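Local coordinates for protein AHL synthase (Burkholderia glumae, PDB 3P2H) that probably makes N-acyl-homoserine lactone quorum-sensing signals from a fatty acyl-[ACP] and S-adenosyl-L-methionine, at residues Gly20-Arg23 with Tyr24-Val28. The protein carries 3 engineered substitutions. Residues are numbered along the deposited sequence; the frame is centred on the assembly and turned at random.
With NOO (N-(3-oxocyclohex-1-en-1-yl)octanamide), chain C.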
ATOM      1  N   GLY A  20       6.963  -1.790  12.415  1.00 16.68           N
ATOM      2  CA  GLY A  20       8.289  -2.010  11.870  1.00 16.59           C
ATOM      3  C   GLY A  20       8.683  -3.472  11.921  1.00 16.47           C
ATOM      4  O   GLY A  20       9.349  -3.972  11.018  1.00 16.73           O
ATOM      5  N   SER A  21       8.271  -4.155  12.983  1.00 16.06           N
ATOM      6  CA  SER A  21       8.579  -5.567  13.161  1.00 17.15           C
ATOM      7  C   SER A  21       7.775  -6.396  12.172  1.00 17.93           C
ATOM      8  O   SER A  21       8.294  -7.341  11.576  1.00 18.68           O
ATOM      9  CB  SER A  21       8.249  -6.008  14.590  1.00 18.71           C
ATOM     10  OG  SER A  21       8.557  -7.381  14.790  1.00 21.73           O
ATOM     11  N   TYR A  22       6.503  -6.048  11.999  1.00 17.25           N
ATOM     12  CA  TYR A  22       5.665  -6.785  11.069  1.00 16.33           C
ATOM     13  C   TYR A  22       6.201  -6.617   9.658  1.00 16.67           C
ATOM     14  O   TYR A  22       6.232  -7.568   8.884  1.00 16.71           O
ATOM     15  CB  TYR A  22       4.224  -6.298  11.118  1.00 15.64           C
ATOM     16  CG  TYR A  22       3.341  -7.017  10.125  1.00 17.08           C
ATOM     17  CD1 TYR A  22       2.977  -8.353  10.321  1.00 15.40           C
ATOM     18  CD2 TYR A  22       2.889  -6.375   8.978  1.00 15.16           C
ATOM     19  CE1 TYR A  22       2.181  -9.022   9.393  1.00 16.64           C
ATOM     20  CE2 TYR A  22       2.097  -7.035   8.048  1.00 15.53           C
ATOM     21  CZ  TYR A  22       1.746  -8.354   8.260  1.00 15.64           C
ATOM     22  OH  TYR A  22       0.963  -8.998   7.339  1.00 14.58           O
ATOM     23  N   ARG A  23       6.624  -5.404   9.319  1.00 15.99           N
ATOM     24  CA  ARG A  23       7.164  -5.164   7.990  1.00 15.77           C
ATOM     25  C   ARG A  23       8.474  -5.917   7.790  1.00 15.34           C
ATOM     26  O   ARG A  23       8.735  -6.431   6.704  1.00 14.50           O
ATOM     27  CB  ARG A  23       7.344  -3.660   7.748  1.00 14.65           C
ATOM     28  CG  ARG A  23       6.047  -2.990   7.304  1.00 15.70           C
ATOM     29  CD  ARG A  23       6.147  -1.476   7.236  1.00 17.21           C
ATOM     30  NE  ARG A  23       7.260  -1.006   6.422  1.00 15.46           N
ATOM     31  CZ  ARG A  23       7.461   0.270   6.120  1.00 16.35           C
ATOM     32  NH1 ARG A  23       6.613   1.189   6.561  1.00 14.55           N
ATOM     33  NH2 ARG A  23       8.511   0.631   5.398  1.00 15.31           N
ATOM     34  N   TYR A  24       9.291  -5.995   8.836  1.00 15.85           N
ATOM     35  CA  TYR A  24      10.551  -6.718   8.734  1.00 17.83           C
ATOM     36  C   TYR A  24      10.274  -8.181   8.399  1.00 17.00           C
ATOM     37  O   TYR A  24      10.884  -8.756   7.502  1.00 16.74           O
ATOM     38  CB  TYR A  24      11.332  -6.670  10.049  1.00 18.75           C
ATOM     39  CG  TYR A  24      12.632  -7.447   9.973  1.00 18.61           C
ATOM     40  CD1 TYR A  24      13.777  -6.870   9.421  1.00 19.10           C
ATOM     41  CD2 TYR A  24      12.700  -8.779  10.388  1.00 18.73           C
ATOM     42  CE1 TYR A  24      14.959  -7.599   9.277  1.00 20.56           C
ATOM     43  CE2 TYR A  24      13.878  -9.522  10.247  1.00 20.03           C
ATOM     44  CZ  TYR A  24      15.004  -8.922   9.687  1.00 19.52           C
ATOM     45  OH  TYR A  24      16.165  -9.639   9.514  1.00 17.22           O
ATOM     46  N   ARG A  25       9.348  -8.782   9.133  1.00 17.64           N
ATOM     47  CA  ARG A  25       9.013 -10.181   8.922  1.00 20.22           C
ATOM     48  C   ARG A  25       8.460 -10.479   7.529  1.00 18.82           C
ATOM     49  O   ARG A  25       8.758 -11.517   6.948  1.00 18.03           O
ATOM     50  CB  ARG A  25       8.036 -10.638  10.007  1.00 22.11           C
ATOM     51  CG  ARG A  25       8.695 -10.692  11.390  1.00 27.08           C
ATOM     52  CD  ARG A  25       7.714 -11.079  12.482  1.00 29.86           C
ATOM     53  NE  ARG A  25       6.995  -9.925  13.010  1.00 33.38           N
ATOM     54  CZ  ARG A  25       5.716  -9.956  13.370  1.00 35.40           C
ATOM     55  NH1 ARG A  25       5.031 -11.084  13.250  1.00 35.29           N
ATOM     56  NH2 ARG A  25       5.121  -8.866  13.847  1.00 35.12           N
ATOM     57  N   VAL A  26       7.671  -9.562   6.984  1.00 17.98           N
ATOM     58  CA  VAL A  26       7.092  -9.769   5.662  1.00 16.78           C
ATOM     59  C   VAL A  26       8.046  -9.450   4.506  1.00 17.36           C
ATOM     60  O   VAL A  26       8.338 -10.306   3.666  1.00 17.09           O
ATOM     61  CB  VAL A  26       5.821  -8.913   5.467  1.00 16.49           C
ATOM     62  CG1 VAL A  26       5.319  -9.054   4.031  1.00 17.39           C
ATOM     63  CG2 VAL A  26       4.742  -9.344   6.445  1.00 18.19           C
ATOM     64  N   PHE A  27       8.538  -8.217   4.473  1.00 17.06           N
ATOM     65  CA  PHE A  27       9.406  -7.782   3.394  1.00 17.50           C
ATOM     66  C   PHE A  27      10.843  -8.258   3.433  1.00 19.23           C
ATOM     67  O   PHE A  27      11.465  -8.416   2.387  1.00 20.99           O
ATOM     68  CB  PHE A  27       9.337  -6.258   3.298  1.00 17.78           C
ATOM     69  CG  PHE A  27       7.942  -5.756   3.100  1.00 17.14           C
ATOM     70  CD1 PHE A  27       7.329  -5.847   1.855  1.00 17.72           C
ATOM     71  CD2 PHE A  27       7.201  -5.291   4.176  1.00 16.87           C
ATOM     72  CE1 PHE A  27       5.997  -5.485   1.692  1.00 18.32           C
ATOM     73  CE2 PHE A  27       5.864  -4.931   4.018  1.00 17.47           C
ATOM     74  CZ  PHE A  27       5.264  -5.028   2.776  1.00 16.79           C
ATOM     75  N   VAL A  28      11.376  -8.497   4.622  1.00 19.60           N
ATOM     76  CA  VAL A  28      12.748  -8.968   4.715  1.00 21.16           C
ATOM     77  C   VAL A  28      12.831 -10.485   4.878  1.00 23.52           C
ATOM     78  O   VAL A  28      13.540 -11.153   4.123  1.00 23.99           O
ATOM     79  CB  VAL A  28      13.494  -8.275   5.867  1.00 21.19           C
ATOM     80  CG1 VAL A  28      14.895  -8.862   6.014  1.00 21.63           C
ATOM     81  CG2 VAL A  28      13.575  -6.784   5.592  1.00 18.54           C
TER
HETATM   82  C1  NOO C 300       2.524  -9.074  -1.631  1.00 40.41           C
HETATM   83  O1  NOO C 300       2.094 -10.027  -2.273  1.00 41.44           O
HETATM   84  C2  NOO C 300       2.393  -7.636  -2.117  1.00 39.87           C
HETATM   85  C3  NOO C 300       3.335  -6.651  -1.793  1.00 40.01           C
HETATM   86  C4  NOO C 300       4.405  -7.010  -0.741  1.00 40.85           C
HETATM   87  C5  NOO C 300       3.942  -8.068   0.338  1.00 40.83           C
HETATM   88  C6  NOO C 300       3.265  -9.330  -0.281  1.00 40.21           C
HETATM   89  N7  NOO C 300       3.396  -5.315  -2.376  1.00 39.44           N
HETATM   90  C8  NOO C 300       3.588  -4.004  -1.866  1.00 38.91           C
HETATM   91  O8  NOO C 300       4.514  -3.670  -1.133  1.00 39.35           O
HETATM   92  C9  NOO C 300       2.589  -2.886  -2.237  1.00 37.38           C
HETATM   93  C10 NOO C 300       1.561  -3.105  -3.377  1.00 37.02           C
HETATM   94  C11 NOO C 300       1.208  -1.740  -4.029  1.00 34.23           C
HETATM   95  C12 NOO C 300      -0.281  -1.627  -4.401  1.00 33.44           C
HETATM   96  C13 NOO C 300      -0.565  -0.311  -5.158  1.00 31.80           C
HETATM   97  C14 NOO C 300      -1.713  -0.477  -6.172  1.00 27.57           C
HETATM   98  C15 NOO C 300      -2.152   0.871  -6.752  1.00 25.11           C
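Helix 13-30 lines the inhibitor pocket with F27, whose ring meets R23 one turn back. The aliphatic CB and CG of R23 touch this ring, R23 CG lying 3.8 Å from F27 CE2. The F27 edge also faces R23 O, which accepts the backbone bond from F27 N at 2.9 Å. On its far edge F27 CE1 comes to 3.3 Å from C4 of the cyclohexenone of NOO. With R23 CG anti to its carbonyl carbon (chi1 -83°), the methylenes reach the F27 ring. A bend at chi3 lets the guanidinium extend beyond it to E43 and D48, close to R69 and R102. In this GNAT-like acyltransferase fold the helix packs on the central mixed sheet: Y22, R23 and F27 touch C67 of strand 64-72, while V26 and F27 touch A104 of strand 97-105. Y22 and V26 make a CH-pi contact. V26 CG2 sits over one face of the Y22 ring, 3.9 Å from the centroid, and the Y22 hydroxyl bonds to T106. On the more exposed side R25 runs back past S21, its guanidinium at the Y22 ring edge, the planes 81° apart. R25 NE makes weak bonds to S21 O at 3.2 Å and S21 OG at 3.5 Å, the same S21 O being held more firmly by R25 N.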